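Local structure of endo-1,4-beta-xylanase I (Hypocrea jecorina, 1XYN) at residues Ser97-Arg109 / Thr120-Arg132. The protein hydrolyses internal 1,4-beta-xylosidic linkages in the main chain of xylan, a plant cell wall hemicellulose, releasing xylooligosaccharides and xylose. Sequence-based numbering, arbitrary orientation.
Sequences SDGATYTIWENTR and TFNQYISVRNSPR
R128 lays CB and CG over one face of the Y102 ring, R128 CG 4.2 Å from its centroid. Its chain, extended from CG to NE, carries the guanidinium past the ring, the two planes 85° apart. In the guanidinium plane R128 NH1 donates to Y102 OH at 2.6 Å. R128 NH2 reaches D98 O at 2.9 Å. R128 NE, 2.7 Å from S130 O, completes the grip that fixes the group's rotation; A100 CB covers one face and R132 NE the opposite one. With an alanine at R128, D98 O and S130 O would probably lose these donors and the Y102 face its CG contact. E80, salt-bridged to R132 NE and hydrogen-bonded to Y102 OH, probably offsets part of the positive charge of the stacked guanidinium groups. Strands 100-109 and 120-128 run antiparallel in the curved sheet of the GH11 jelly roll, whose concave side forms the xylan cleft. There N107 and Q123 lie side by side, N107 ND2 donating to Q123 OE1 at 2.7 Å, nearly along the C=O axis. R109 NE adds a weak bond to the same oxygen, while R109 NH1 bonds V110 O and salt-bridges E112, both of the second subunit. R109 CB sits over the F121 ring, 4.0 Å from its centroid. By similarity R109 and Q123 bind substrate, and Q123 adjoins E75, the predicted nucleophile.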
loop_
_atom_site.group_PDB
_atom_site.type_symbol
_atom_site.label_atom_id
_atom_site.label_comp_id
_atom_site.label_asym_id
_atom_site.label_seq_id
_atom_site.Cartn_x
_atom_site.Cartn_y
_atom_site.Cartn_z
ATOM N N SER A 97 -16.253 -17.703 -19.172
ATOM C CA SER A 97 -15.173 -18.661 -19.206
ATOM C C SER A 97 -15.318 -19.671 -18.087
ATOM O O SER A 97 -15.769 -19.340 -16.992
ATOM C CB SER A 97 -13.835 -17.928 -19.070
ATOM O OG SER A 97 -12.750 -18.777 -19.379
ATOM N N ASP A 98 -15.016 -20.920 -18.419
ATOM C CA ASP A 98 -15.033 -22.026 -17.478
ATOM C C ASP A 98 -16.262 -22.224 -16.598
ATOM O O ASP A 98 -16.140 -22.439 -15.392
ATOM C CB ASP A 98 -13.769 -21.951 -16.627
ATOM C CG ASP A 98 -12.526 -21.773 -17.470
ATOM O OD1 ASP A 98 -12.137 -22.730 -18.170
ATOM O OD2 ASP A 98 -11.959 -20.664 -17.463
ATOM N N GLY A 99 -17.446 -22.183 -17.205
ATOM C CA GLY A 99 -18.672 -22.398 -16.450
ATOM C C GLY A 99 -19.382 -21.180 -15.879
ATOM O O GLY A 99 -20.433 -21.323 -15.251
ATOM N N ALA A 100 -18.840 -19.985 -16.090
ATOM C CA ALA A 100 -19.487 -18.788 -15.571
ATOM C C ALA A 100 -19.007 -17.513 -16.248
ATOM O O ALA A 100 -18.045 -17.526 -17.017
ATOM C CB ALA A 100 -19.271 -18.683 -14.074
ATOM N N THR A 101 -19.695 -16.412 -15.956
ATOM C CA THR A 101 -19.345 -15.112 -16.513
ATOM C C THR A 101 -18.526 -14.354 -15.466
ATOM O O THR A 101 -18.711 -14.542 -14.261
ATOM C CB THR A 101 -20.605 -14.267 -16.845
ATOM O OG1 THR A 101 -21.609 -15.093 -17.444
ATOM C CG2 THR A 101 -20.246 -13.158 -17.818
ATOM N N TYR A 102 -17.637 -13.489 -15.939
ATOM C CA TYR A 102 -16.778 -12.691 -15.073
ATOM C C TYR A 102 -16.954 -11.219 -15.394
ATOM O O TYR A 102 -17.022 -10.850 -16.562
ATOM C CB TYR A 102 -15.298 -13.031 -15.315
ATOM C CG TYR A 102 -14.875 -14.417 -14.896
ATOM C CD1 TYR A 102 -15.346 -15.549 -15.568
ATOM C CD2 TYR A 102 -13.996 -14.598 -13.830
ATOM C CE1 TYR A 102 -14.952 -16.834 -15.185
ATOM C CE2 TYR A 102 -13.594 -15.875 -13.438
ATOM C CZ TYR A 102 -14.077 -16.985 -14.117
ATOM O OH TYR A 102 -13.693 -18.241 -13.717
ATOM N N THR A 103 -17.040 -10.376 -14.372
ATOM C CA THR A 103 -17.140 -8.947 -14.627
ATOM C C THR A 103 -15.702 -8.425 -14.598
ATOM O O THR A 103 -14.939 -8.694 -13.669
ATOM C CB THR A 103 -18.037 -8.208 -13.601
ATOM O OG1 THR A 103 -17.436 -8.253 -12.305
ATOM C CG2 THR A 103 -19.405 -8.861 -13.532
ATOM N N ILE A 104 -15.306 -7.762 -15.670
ATOM C CA ILE A 104 -13.959 -7.235 -15.780
ATOM C C ILE A 104 -13.896 -5.818 -15.233
ATOM O O ILE A 104 -14.807 -5.028 -15.457
ATOM C CB ILE A 104 -13.499 -7.277 -17.245
ATOM C CG1 ILE A 104 -13.571 -8.721 -17.751
ATOM C CG2 ILE A 104 -12.088 -6.711 -17.393
ATOM C CD1 ILE A 104 -13.296 -8.868 -19.229
ATOM N N TRP A 105 -12.843 -5.534 -14.467
ATOM C CA TRP A 105 -12.618 -4.221 -13.869
ATOM C C TRP A 105 -11.202 -3.769 -14.171
ATOM O O TRP A 105 -10.315 -4.583 -14.422
ATOM C CB TRP A 105 -12.738 -4.263 -12.336
ATOM C CG TRP A 105 -14.029 -4.743 -11.795
ATOM C CD1 TRP A 105 -14.504 -6.026 -11.813
ATOM C CD2 TRP A 105 -14.999 -3.963 -11.094
ATOM N NE1 TRP A 105 -15.705 -6.095 -11.155
ATOM C CE2 TRP A 105 -16.039 -4.844 -10.703
ATOM C CE3 TRP A 105 -15.091 -2.607 -10.750
ATOM C CZ2 TRP A 105 -17.164 -4.412 -9.984
ATOM C CZ3 TRP A 105 -16.207 -2.174 -10.032
ATOM C CH2 TRP A 105 -17.231 -3.081 -9.657
ATOM N N GLU A 106 -11.000 -2.461 -14.167
ATOM C CA GLU A 106 -9.678 -1.888 -14.356
ATOM C C GLU A 106 -9.555 -0.923 -13.190
ATOM O O GLU A 106 -10.501 -0.198 -12.864
ATOM C CB GLU A 106 -9.533 -1.141 -15.681
ATOM C CG GLU A 106 -8.186 -0.398 -15.784
ATOM C CD GLU A 106 -7.807 0.025 -17.203
ATOM O OE1 GLU A 106 -8.669 0.574 -17.924
ATOM O OE2 GLU A 106 -6.637 -0.188 -17.597
ATOM N N ASN A 107 -8.399 -0.937 -12.542
ATOM C CA ASN A 107 -8.169 -0.073 -11.401
ATOM C C ASN A 107 -6.746 0.422 -11.462
ATOM O O ASN A 107 -5.944 -0.075 -12.251
ATOM C CB ASN A 107 -8.402 -0.855 -10.105
ATOM C CG ASN A 107 -8.338 0.025 -8.874
ATOM O OD1 ASN A 107 -8.674 1.211 -8.923
ATOM N ND2 ASN A 107 -7.923 -0.554 -7.755
ATOM N N THR A 108 -6.446 1.435 -10.664
ATOM C CA THR A 108 -5.112 1.989 -10.634
ATOM C C THR A 108 -4.645 2.067 -9.185
ATOM O O THR A 108 -5.418 2.377 -8.279
ATOM C CB THR A 108 -5.068 3.380 -11.302
ATOM O OG1 THR A 108 -5.650 3.293 -12.610
ATOM C CG2 THR A 108 -3.630 3.873 -11.436
ATOM N N ARG A 109 -3.394 1.684 -8.977
ATOM C CA ARG A 109 -2.767 1.693 -7.667
ATOM C C ARG A 109 -1.634 2.715 -7.726
ATOM O O ARG A 109 -0.649 2.516 -8.434
ATOM C CB ARG A 109 -2.232 0.291 -7.349
ATOM C CG ARG A 109 -3.312 -0.707 -6.935
ATOM C CD ARG A 109 -3.897 -0.298 -5.591
ATOM N NE ARG A 109 -5.036 -1.111 -5.172
ATOM C CZ ARG A 109 -5.807 -0.831 -4.118
ATOM N NH1 ARG A 109 -5.562 0.240 -3.370
ATOM N NH2 ARG A 109 -6.841 -1.617 -3.821
ATOM N N THR A 120 3.279 3.081 -9.527
ATOM C CA THR A 120 1.894 3.342 -9.896
ATOM C C THR A 120 1.656 2.451 -11.100
ATOM O O THR A 120 2.442 2.460 -12.044
ATOM C CB THR A 120 1.685 4.820 -10.261
ATOM O OG1 THR A 120 1.875 5.621 -9.089
ATOM C CG2 THR A 120 0.279 5.056 -10.804
ATOM N N PHE A 121 0.576 1.683 -11.068
ATOM C CA PHE A 121 0.288 0.750 -12.145
ATOM C C PHE A 121 -1.196 0.414 -12.159
ATOM O O PHE A 121 -1.912 0.714 -11.212
ATOM C CB PHE A 121 1.092 -0.526 -11.898
ATOM C CG PHE A 121 0.938 -1.070 -10.496
ATOM C CD1 PHE A 121 1.773 -0.632 -9.473
ATOM C CD2 PHE A 121 -0.077 -1.975 -10.190
ATOM C CE1 PHE A 121 1.597 -1.078 -8.172
ATOM C CE2 PHE A 121 -0.262 -2.432 -8.887
ATOM C CZ PHE A 121 0.574 -1.983 -7.877
ATOM N N ASN A 122 -1.644 -0.253 -13.210
ATOM C CA ASN A 122 -3.048 -0.622 -13.321
ATOM C C ASN A 122 -3.293 -2.069 -12.890
ATOM O O ASN A 122 -2.361 -2.862 -12.772
ATOM C CB ASN A 122 -3.522 -0.414 -14.763
ATOM C CG ASN A 122 -3.417 1.036 -15.206
ATOM O OD1 ASN A 122 -4.228 1.873 -14.817
ATOM N ND2 ASN A 122 -2.392 1.345 -15.994
ATOM N N GLN A 123 -4.554 -2.400 -12.645
ATOM C CA GLN A 123 -4.943 -3.745 -12.252
ATOM C C GLN A 123 -6.012 -4.220 -13.223
ATOM O O GLN A 123 -6.929 -3.467 -13.548
ATOM C CB GLN A 123 -5.562 -3.756 -10.849
ATOM C CG GLN A 123 -4.675 -3.306 -9.709
ATOM C CD GLN A 123 -5.379 -3.449 -8.363
ATOM O OE1 GLN A 123 -6.241 -2.645 -8.020
ATOM N NE2 GLN A 123 -5.035 -4.493 -7.617
ATOM N N TYR A 124 -5.890 -5.454 -13.703
ATOM C CA TYR A 124 -6.895 -6.024 -14.595
ATOM C C TYR A 124 -7.523 -7.145 -13.781
ATOM O O TYR A 124 -6.885 -8.153 -13.496
ATOM C CB TYR A 124 -6.264 -6.588 -15.866
ATOM C CG TYR A 124 -5.468 -5.591 -16.677
ATOM C CD1 TYR A 124 -5.629 -4.214 -16.501
ATOM C CD2 TYR A 124 -4.537 -6.027 -17.615
ATOM C CE1 TYR A 124 -4.880 -3.302 -17.238
ATOM C CE2 TYR A 124 -3.787 -5.127 -18.349
ATOM C CZ TYR A 124 -3.959 -3.772 -18.159
ATOM O OH TYR A 124 -3.199 -2.899 -18.900
ATOM N N ILE A 125 -8.775 -6.964 -13.387
ATOM C CA ILE A 125 -9.439 -7.961 -12.569
ATOM C C ILE A 125 -10.628 -8.615 -13.247
ATOM O O ILE A 125 -11.419 -7.952 -13.904
ATOM C CB ILE A 125 -9.911 -7.330 -11.226
ATOM C CG1 ILE A 125 -8.751 -6.609 -10.531
ATOM C CG2 ILE A 125 -10.517 -8.393 -10.313
ATOM C CD1 ILE A 125 -9.169 -5.781 -9.324
ATOM N N SER A 126 -10.741 -9.926 -13.073
ATOM C CA SER A 126 -11.851 -10.702 -13.613
ATOM C C SER A 126 -12.500 -11.355 -12.398
ATOM O O SER A 126 -11.913 -12.243 -11.799
ATOM C CB SER A 126 -11.345 -11.798 -14.568
ATOM O OG SER A 126 -10.867 -11.287 -15.807
ATOM N N VAL A 127 -13.684 -10.896 -12.007
ATOM C CA VAL A 127 -14.375 -11.472 -10.855
ATOM C C VAL A 127 -15.504 -12.417 -11.268
ATOM O O VAL A 127 -16.501 -11.991 -11.856
ATOM C CB VAL A 127 -14.944 -10.380 -9.925
ATOM C CG1 VAL A 127 -15.593 -11.016 -8.704
ATOM C CG2 VAL A 127 -13.850 -9.407 -9.511
ATOM N N ARG A 128 -15.343 -13.698 -10.949
ATOM C CA ARG A 128 -16.334 -14.717 -11.280
ATOM C C ARG A 128 -17.684 -14.435 -10.636
ATOM O O ARG A 128 -17.771 -14.220 -9.426
ATOM C CB ARG A 128 -15.825 -16.089 -10.857
ATOM C CG ARG A 128 -16.706 -17.220 -11.295
ATOM C CD ARG A 128 -16.112 -18.546 -10.892
ATOM N NE ARG A 128 -16.882 -19.664 -11.432
ATOM C CZ ARG A 128 -16.592 -20.310 -12.561
ATOM N NH1 ARG A 128 -15.538 -19.956 -13.287
ATOM N NH2 ARG A 128 -17.363 -21.312 -12.961
ATOM N N ASN A 129 -18.743 -14.461 -11.442
ATOM C CA ASN A 129 -20.092 -14.186 -10.945
ATOM C C ASN A 129 -20.664 -15.332 -10.123
ATOM O O ASN A 129 -21.587 -15.140 -9.336
ATOM C CB ASN A 129 -21.040 -13.803 -12.096
ATOM C CG ASN A 129 -20.636 -12.492 -12.787
ATOM O OD1 ASN A 129 -19.978 -11.641 -12.194
ATOM N ND2 ASN A 129 -21.029 -12.336 -14.043
ATOM N N SER A 130 -20.117 -16.526 -10.313
ATOM C CA SER A 130 -20.554 -17.693 -9.547
ATOM C C SER A 130 -19.320 -18.275 -8.859
ATOM O O SER A 130 -18.655 -19.154 -9.412
ATOM C CB SER A 130 -21.193 -18.735 -10.463
ATOM O OG SER A 130 -22.344 -18.210 -11.093
ATOM N N PRO A 131 -19.013 -17.806 -7.628
ATOM C CA PRO A 131 -17.863 -18.241 -6.830
ATOM C C PRO A 131 -17.734 -19.750 -6.659
ATOM O O PRO A 131 -18.735 -20.453 -6.467
ATOM C CB PRO A 131 -18.107 -17.560 -5.482
ATOM C CG PRO A 131 -18.881 -16.348 -5.838
ATOM C CD PRO A 131 -19.860 -16.898 -6.836
ATOM N N ARG A 132 -16.492 -20.225 -6.733
ATOM C CA ARG A 132 -16.162 -21.640 -6.569
ATOM C C ARG A 132 -14.800 -21.768 -5.895
ATOM O O ARG A 132 -14.032 -20.807 -5.825
ATOM C CB ARG A 132 -16.157 -22.393 -7.918
ATOM C CG ARG A 132 -15.203 -21.816 -8.953
ATOM C CD ARG A 132 -15.118 -22.647 -10.240
ATOM N NE ARG A 132 -14.139 -22.046 -11.144
ATOM C CZ ARG A 132 -13.788 -22.520 -12.336
ATOM N NH1 ARG A 132 -14.328 -23.633 -12.807
ATOM N NH2 ARG A 132 -12.908 -21.857 -13.071
HETATM O O HOH W 1 -22.039 -16.444 -13.543
#